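Local coordinates for protein pyruvate kinase (Pseudomonas aeruginosa, PDB 6QXL) that probably catalyses the last step of glycolysis, transferring the phosphate of phosphoenolpyruvate to ADP to yield pyruvate and ATP, at residues T6-T11 with G29-R34; V21-I26 with A56-R61. All blocks are in the same frame, centred on the assembly; numbering follows the deposited sequence.

Interaction 1: T6-T11 with G29-R34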
loop_
_atom_site.group_PDB
_atom_site.type_symbol
_atom_site.label_atom_id
_atom_site.label_comp_id
_atom_site.label_asym_id
_atom_site.label_seq_id
_atom_site.Cartn_x
_atom_site.Cartn_y
_atom_site.Cartn_z
ATOM N N THR A 6 23.918 14.743 2.647
ATOM C CA THR A 6 24.378 14.445 1.293
ATOM C C THR A 6 25.792 14.968 1.136
ATOM O O THR A 6 26.103 16.069 1.599
ATOM C CB THR A 6 23.427 15.067 0.250
ATOM O OG1 THR A 6 22.089 14.616 0.516
ATOM C CG2 THR A 6 23.824 14.657 -1.150
ATOM N N LYS A 7 26.644 14.185 0.486
ATOM C CA LYS A 7 28.063 14.518 0.426
ATOM C C LYS A 7 28.396 15.229 -0.869
ATOM O O LYS A 7 27.722 15.057 -1.870
ATOM C CB LYS A 7 28.915 13.269 0.604
ATOM C CG LYS A 7 28.627 12.512 1.893
ATOM C CD LYS A 7 28.837 13.374 3.153
ATOM C CE LYS A 7 28.625 12.569 4.436
ATOM N NZ LYS A 7 29.601 11.434 4.559
ATOM N N ILE A 8 29.448 16.050 -0.824
ATOM C CA ILE A 8 29.849 16.895 -1.949
ATOM C C ILE A 8 31.213 16.481 -2.474
ATOM O O ILE A 8 32.188 16.483 -1.736
ATOM C CB ILE A 8 29.889 18.369 -1.541
ATOM C CG1 ILE A 8 28.465 18.855 -1.212
ATOM C CG2 ILE A 8 30.505 19.201 -2.665
ATOM C CD1 ILE A 8 28.363 20.271 -0.633
ATOM N N VAL A 9 31.266 16.133 -3.752
ATOM C CA VAL A 9 32.516 15.857 -4.442
ATOM C C VAL A 9 32.906 17.081 -5.262
ATOM O O VAL A 9 32.123 17.548 -6.090
ATOM C CB VAL A 9 32.372 14.676 -5.391
ATOM C CG1 VAL A 9 33.704 14.367 -6.056
ATOM C CG2 VAL A 9 31.838 13.472 -4.641
ATOM N N ALA A 10 34.114 17.592 -5.033
ATOM C CA ALA A 10 34.605 18.794 -5.725
ATOM C C ALA A 10 35.832 18.420 -6.532
ATOM O O ALA A 10 36.810 17.906 -5.980
ATOM C CB ALA A 10 34.934 19.886 -4.735
ATOM N N THR A 11 35.772 18.667 -7.839
ATOM C CA THR A 11 36.921 18.429 -8.689
ATOM C C THR A 11 37.915 19.570 -8.523
ATOM O O THR A 11 37.523 20.733 -8.489
ATOM C CB THR A 11 36.510 18.326 -10.165
ATOM O OG1 THR A 11 35.646 17.200 -10.336
ATOM C CG2 THR A 11 37.725 18.106 -11.008
ATOM N N GLY A 29 32.927 22.858 3.199
ATOM C CA GLY A 29 32.347 21.568 3.483
ATOM C C GLY A 29 32.580 20.464 2.479
ATOM O O GLY A 29 31.851 19.474 2.499
ATOM N N ILE A 30 33.578 20.544 1.613
ATOM C CA ILE A 30 33.751 19.442 0.675
ATOM C C ILE A 30 34.021 18.144 1.427
ATOM O O ILE A 30 34.701 18.134 2.437
ATOM C CB ILE A 30 34.841 19.693 -0.382
ATOM C CG1 ILE A 30 36.238 19.789 0.206
ATOM C CG2 ILE A 30 34.540 20.951 -1.188
ATOM C CD1 ILE A 30 37.286 19.351 -0.804
ATOM N N ASP A 31 33.465 17.054 0.942
ATOM C CA ASP A 31 33.685 15.749 1.549
ATOM C C ASP A 31 34.635 14.877 0.716
ATOM O O ASP A 31 35.226 13.938 1.245
ATOM C CB ASP A 31 32.336 15.044 1.779
ATOM C CG ASP A 31 31.314 15.945 2.517
ATOM O OD1 ASP A 31 31.415 16.139 3.773
ATOM O OD2 ASP A 31 30.400 16.484 1.828
ATOM N N VAL A 32 34.768 15.159 -0.580
ATOM C CA VAL A 32 35.652 14.381 -1.455
ATOM C C VAL A 32 36.273 15.317 -2.489
ATOM O O VAL A 32 35.575 16.128 -3.092
ATOM C CB VAL A 32 34.893 13.279 -2.208
ATOM C CG1 VAL A 32 35.819 12.480 -3.121
ATOM C CG2 VAL A 32 34.217 12.363 -1.230
ATOM N N ALA A 33 37.582 15.191 -2.686
ATOM C CA ALA A 33 38.276 15.921 -3.721
ATOM C C ALA A 33 38.561 14.961 -4.859
ATOM O O ALA A 33 39.134 13.883 -4.639
ATOM C CB ALA A 33 39.572 16.504 -3.184
ATOM N N ARG A 34 38.153 15.348 -6.071
ATOM C CA ARG A 34 38.355 14.518 -7.250
ATOM C C ARG A 34 39.559 15.052 -8.023
ATOM O O ARG A 34 39.652 16.253 -8.295
ATOM C CB ARG A 34 37.098 14.545 -8.133
ATOM C CG ARG A 34 37.246 13.954 -9.530
ATOM C CD ARG A 34 35.875 13.839 -10.166
ATOM N NE ARG A 34 35.966 13.415 -11.573
ATOM C CZ ARG A 34 36.024 14.222 -12.632
ATOM N NH1 ARG A 34 35.987 15.542 -12.510
ATOM N NH2 ARG A 34 36.108 13.693 -13.839
#
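Ile-30 meets strand 7-11 through its CG2, which lies beside the backbone N and 3.7 Å from Ala-10 CB. On this face Ile-8 and Ile-30 both pack against helix 325-340. Asp-31 follows and grips Ile-8 twice. Its N donates to Ile-8 O at 3.0 Å, in the plane of the carbonyl. With its CG beside the backbone N (chi1 -51°), Asp-31 also brings OD2 to Ile-8 N, accepting at 2.9 Å on the anti lone pair. The side chain of Lys-7 crosses that of Asp-31 at about a right angle, with CD 3.6 Å from Asp-31 CG, but NZ goes on to backbone oxygens including Phe-418 O. Arg-4 and Arg-61 form salt bridges with the carboxylate, which probably stabilise its negative charge. Ile-8 O is shared, since Val-32 N also donates to it. From Val-32 onward the two segments run as neighbouring parallel strands of the eight-stranded TIM barrel, joined through helix 19-28 as a beta-alpha-beta unit. Val-32 O receives Ala-10 N at 2.8 Å, nearly along the C=O axis. Val-9 and Val-32 lie side by side, CG2 of Val-9 against CB of Val-32. Ala-33 sends its CA-H toward Ala-10 O, the acceptor also used by Arg-34 N. The Arg-34 side chain, extended from CG to NE, runs beside Thr-11, and NH1 donates to Thr-11 OG1 at 2.8 Å in the guanidinium plane; Asp-68 forms a salt bridge with NE, and a malonate ion lies nearby.

Interaction 2: V21-I26 with A56-R61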
loop_
_atom_site.group_PDB
_atom_site.type_symbol
_atom_site.label_atom_id
_atom_site.label_comp_id
_atom_site.label_asym_id
_atom_site.label_seq_id
_atom_site.Cartn_x
_atom_site.Cartn_y
_atom_site.Cartn_z
ATOM N N VAL A 21 42.656 28.663 -1.527
ATOM C CA VAL A 21 41.358 28.255 -2.028
ATOM C C VAL A 21 40.994 26.877 -1.480
ATOM O O VAL A 21 39.852 26.659 -1.058
ATOM C CB VAL A 21 41.316 28.277 -3.561
ATOM C CG1 VAL A 21 39.998 27.716 -4.093
ATOM C CG2 VAL A 21 41.510 29.708 -4.057
ATOM N N LEU A 22 41.955 25.956 -1.472
ATOM C CA LEU A 22 41.710 24.643 -0.894
ATOM C C LEU A 22 41.273 24.742 0.560
ATOM O O LEU A 22 40.308 24.100 0.966
ATOM C CB LEU A 22 42.933 23.753 -1.019
ATOM C CG LEU A 22 43.210 23.297 -2.450
ATOM C CD1 LEU A 22 44.537 22.573 -2.535
ATOM C CD2 LEU A 22 42.106 22.400 -2.982
ATOM N N GLU A 23 41.940 25.588 1.337
ATOM C CA GLU A 23 41.491 25.778 2.706
ATOM C C GLU A 23 40.025 26.238 2.749
ATOM O O GLU A 23 39.235 25.730 3.538
ATOM C CB GLU A 23 42.403 26.750 3.453
ATOM C CG GLU A 23 42.080 26.863 4.958
ATOM C CD GLU A 23 43.192 27.441 5.784
ATOM O OE1 GLU A 23 43.929 28.327 5.336
ATOM O OE2 GLU A 23 43.353 26.982 6.932
ATOM N N GLN A 24 39.665 27.176 1.881
ATOM C CA GLN A 24 38.296 27.676 1.839
ATOM C C GLN A 24 37.264 26.616 1.407
ATOM O O GLN A 24 36.138 26.617 1.907
ATOM C CB GLN A 24 38.209 28.881 0.931
ATOM C CG GLN A 24 38.705 30.173 1.545
ATOM C CD GLN A 24 38.700 31.292 0.511
ATOM O OE1 GLN A 24 39.697 31.512 -0.217
ATOM N NE2 GLN A 24 37.563 31.954 0.390
ATOM N N LEU A 25 37.665 25.730 0.488
ATOM C CA LEU A 25 36.815 24.629 0.068
ATOM C C LEU A 25 36.595 23.620 1.201
ATOM O O LEU A 25 35.485 23.113 1.385
ATOM C CB LEU A 25 37.405 23.903 -1.152
ATOM C CG LEU A 25 37.518 24.618 -2.487
ATOM C CD1 LEU A 25 38.220 23.703 -3.493
ATOM C CD2 LEU A 25 36.158 25.065 -2.983
ATOM N N ILE A 26 37.658 23.321 1.927
ATOM C CA ILE A 26 37.585 22.447 3.100
ATOM C C ILE A 26 36.615 23.043 4.113
ATOM O O ILE A 26 35.740 22.341 4.630
ATOM C CB ILE A 26 38.981 22.231 3.722
ATOM C CG1 ILE A 26 39.917 21.640 2.608
ATOM C CG2 ILE A 26 38.919 21.341 4.934
ATOM C CD1 ILE A 26 39.629 20.413 1.944
ATOM N N ALA A 56 42.579 19.350 5.608
ATOM C CA ALA A 56 41.478 18.634 6.257
ATOM C C ALA A 56 41.817 18.344 7.723
ATOM O O ALA A 56 41.060 18.731 8.629
ATOM C CB ALA A 56 41.145 17.334 5.517
ATOM N N ALA A 57 42.973 17.720 7.946
ATOM C CA ALA A 57 43.446 17.444 9.316
ATOM C C ALA A 57 43.518 18.723 10.157
ATOM O O ALA A 57 43.098 18.737 11.311
ATOM C CB ALA A 57 44.786 16.749 9.291
ATOM N N LYS A 58 44.001 19.805 9.565
ATOM C CA LYS A 58 44.065 21.081 10.265
ATOM C C LYS A 58 42.712 21.502 10.832
ATOM O O LYS A 58 42.657 22.128 11.872
ATOM C CB LYS A 58 44.631 22.169 9.354
ATOM C CG LYS A 58 44.556 23.586 9.922
ATOM C CD LYS A 58 45.319 24.595 9.088
ATOM C CE LYS A 58 45.096 26.016 9.602
ATOM N NZ LYS A 58 45.648 27.040 8.671
ATOM N N HIS A 59 41.625 21.175 10.138
ATOM C CA HIS A 59 40.283 21.569 10.572
ATOM C C HIS A 59 39.412 20.416 11.034
ATOM O O HIS A 59 38.201 20.561 11.119
ATOM C CB HIS A 59 39.607 22.346 9.462
ATOM C CG HIS A 59 40.304 23.628 9.133
ATOM N ND1 HIS A 59 40.120 24.780 9.868
ATOM C CD2 HIS A 59 41.221 23.923 8.183
ATOM C CE1 HIS A 59 40.892 25.730 9.374
ATOM N NE2 HIS A 59 41.537 25.246 8.327
ATOM N N GLY A 60 40.015 19.277 11.369
ATOM C CA GLY A 60 39.261 18.161 11.947
ATOM C C GLY A 60 38.191 17.610 11.026
ATOM O O GLY A 60 37.091 17.301 11.455
ATOM N N ARG A 61 38.529 17.515 9.744
ATOM C CA ARG A 61 37.630 17.044 8.720
ATOM C C ARG A 61 38.251 15.832 8.049
ATOM O O ARG A 61 39.474 15.632 8.051
ATOM C CB ARG A 61 37.380 18.139 7.692
ATOM C CG ARG A 61 36.597 19.332 8.223
ATOM C CD ARG A 61 35.126 19.103 8.112
ATOM N NE ARG A 61 34.703 18.909 6.740
ATOM C CZ ARG A 61 33.499 18.465 6.369
ATOM N NH1 ARG A 61 32.551 18.222 7.272
ATOM N NH2 ARG A 61 33.213 18.339 5.060
#
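A single carboxylate oxygen, Glu-23 OE2, accepts from two cationic or potentially cationic side chains at once. Lys-58 NZ approaches on the syn lone pair at 2.9 Å, making a salt bridge, and His-59 NE2 approaches on the anti lone pair, also at 2.9 Å. The histidine bond is nearly straight, 168° at the hydrogen, and OE2 lies in the plane of the imidazole at its edge. Carboxylate and ring planes are nevertheless turned 65° apart. Glu-23 reaches its partners with CG anti to the backbone N (chi1 -173°) and the chain extended beyond it, while the equally extended Lys-58 crosses it at about a right angle. CG of Lys-58 also rests 3.7 Å above one face of the His-59 ring, offset toward the rim, so the start of the lysine chain packs on the imidazole. The shared carboxylate oxygen joins two neighbouring outer helices of the TIM barrel, 19-28 and 42-58, at the C-terminal end of the second. There a Schellman motif ends the helix: Arg-61 N returns to Ala-56 O, Gly-60 N to Ala-57 O, and Gly-60 takes the positive phi. His-59 N reaches Ala-56 O as well, from the opposite face of its plane. Deeper in, Ile-26 lays CG2 4.0 Å from Ala-56 CA, and its side chain also touches Val-52. Beyond the turn, Arg-61 NE comes only within 4.2 Å of Ile-26 O, a loose approach, while NH2 is held by Ile-30 O.

From the N terminus, strand 7-11 comes first, followed by helix 19-28; interaction 1 then closes the first beta-alpha-beta unit when 29-34 returns beside 6-11. Interaction 2 starts within that excursion, at 21-26, and closes only after strand 32-36, at the C-terminal end of helix 42-58, so the two loops cross. Interaction 1 ties the first two barrel strands together, and interaction 2 the helices that follow them. Their centres are about 12 Å apart, and Arg-61 bridges them, reaching from the end of interaction 2 to the start of 29-34 in interaction 1.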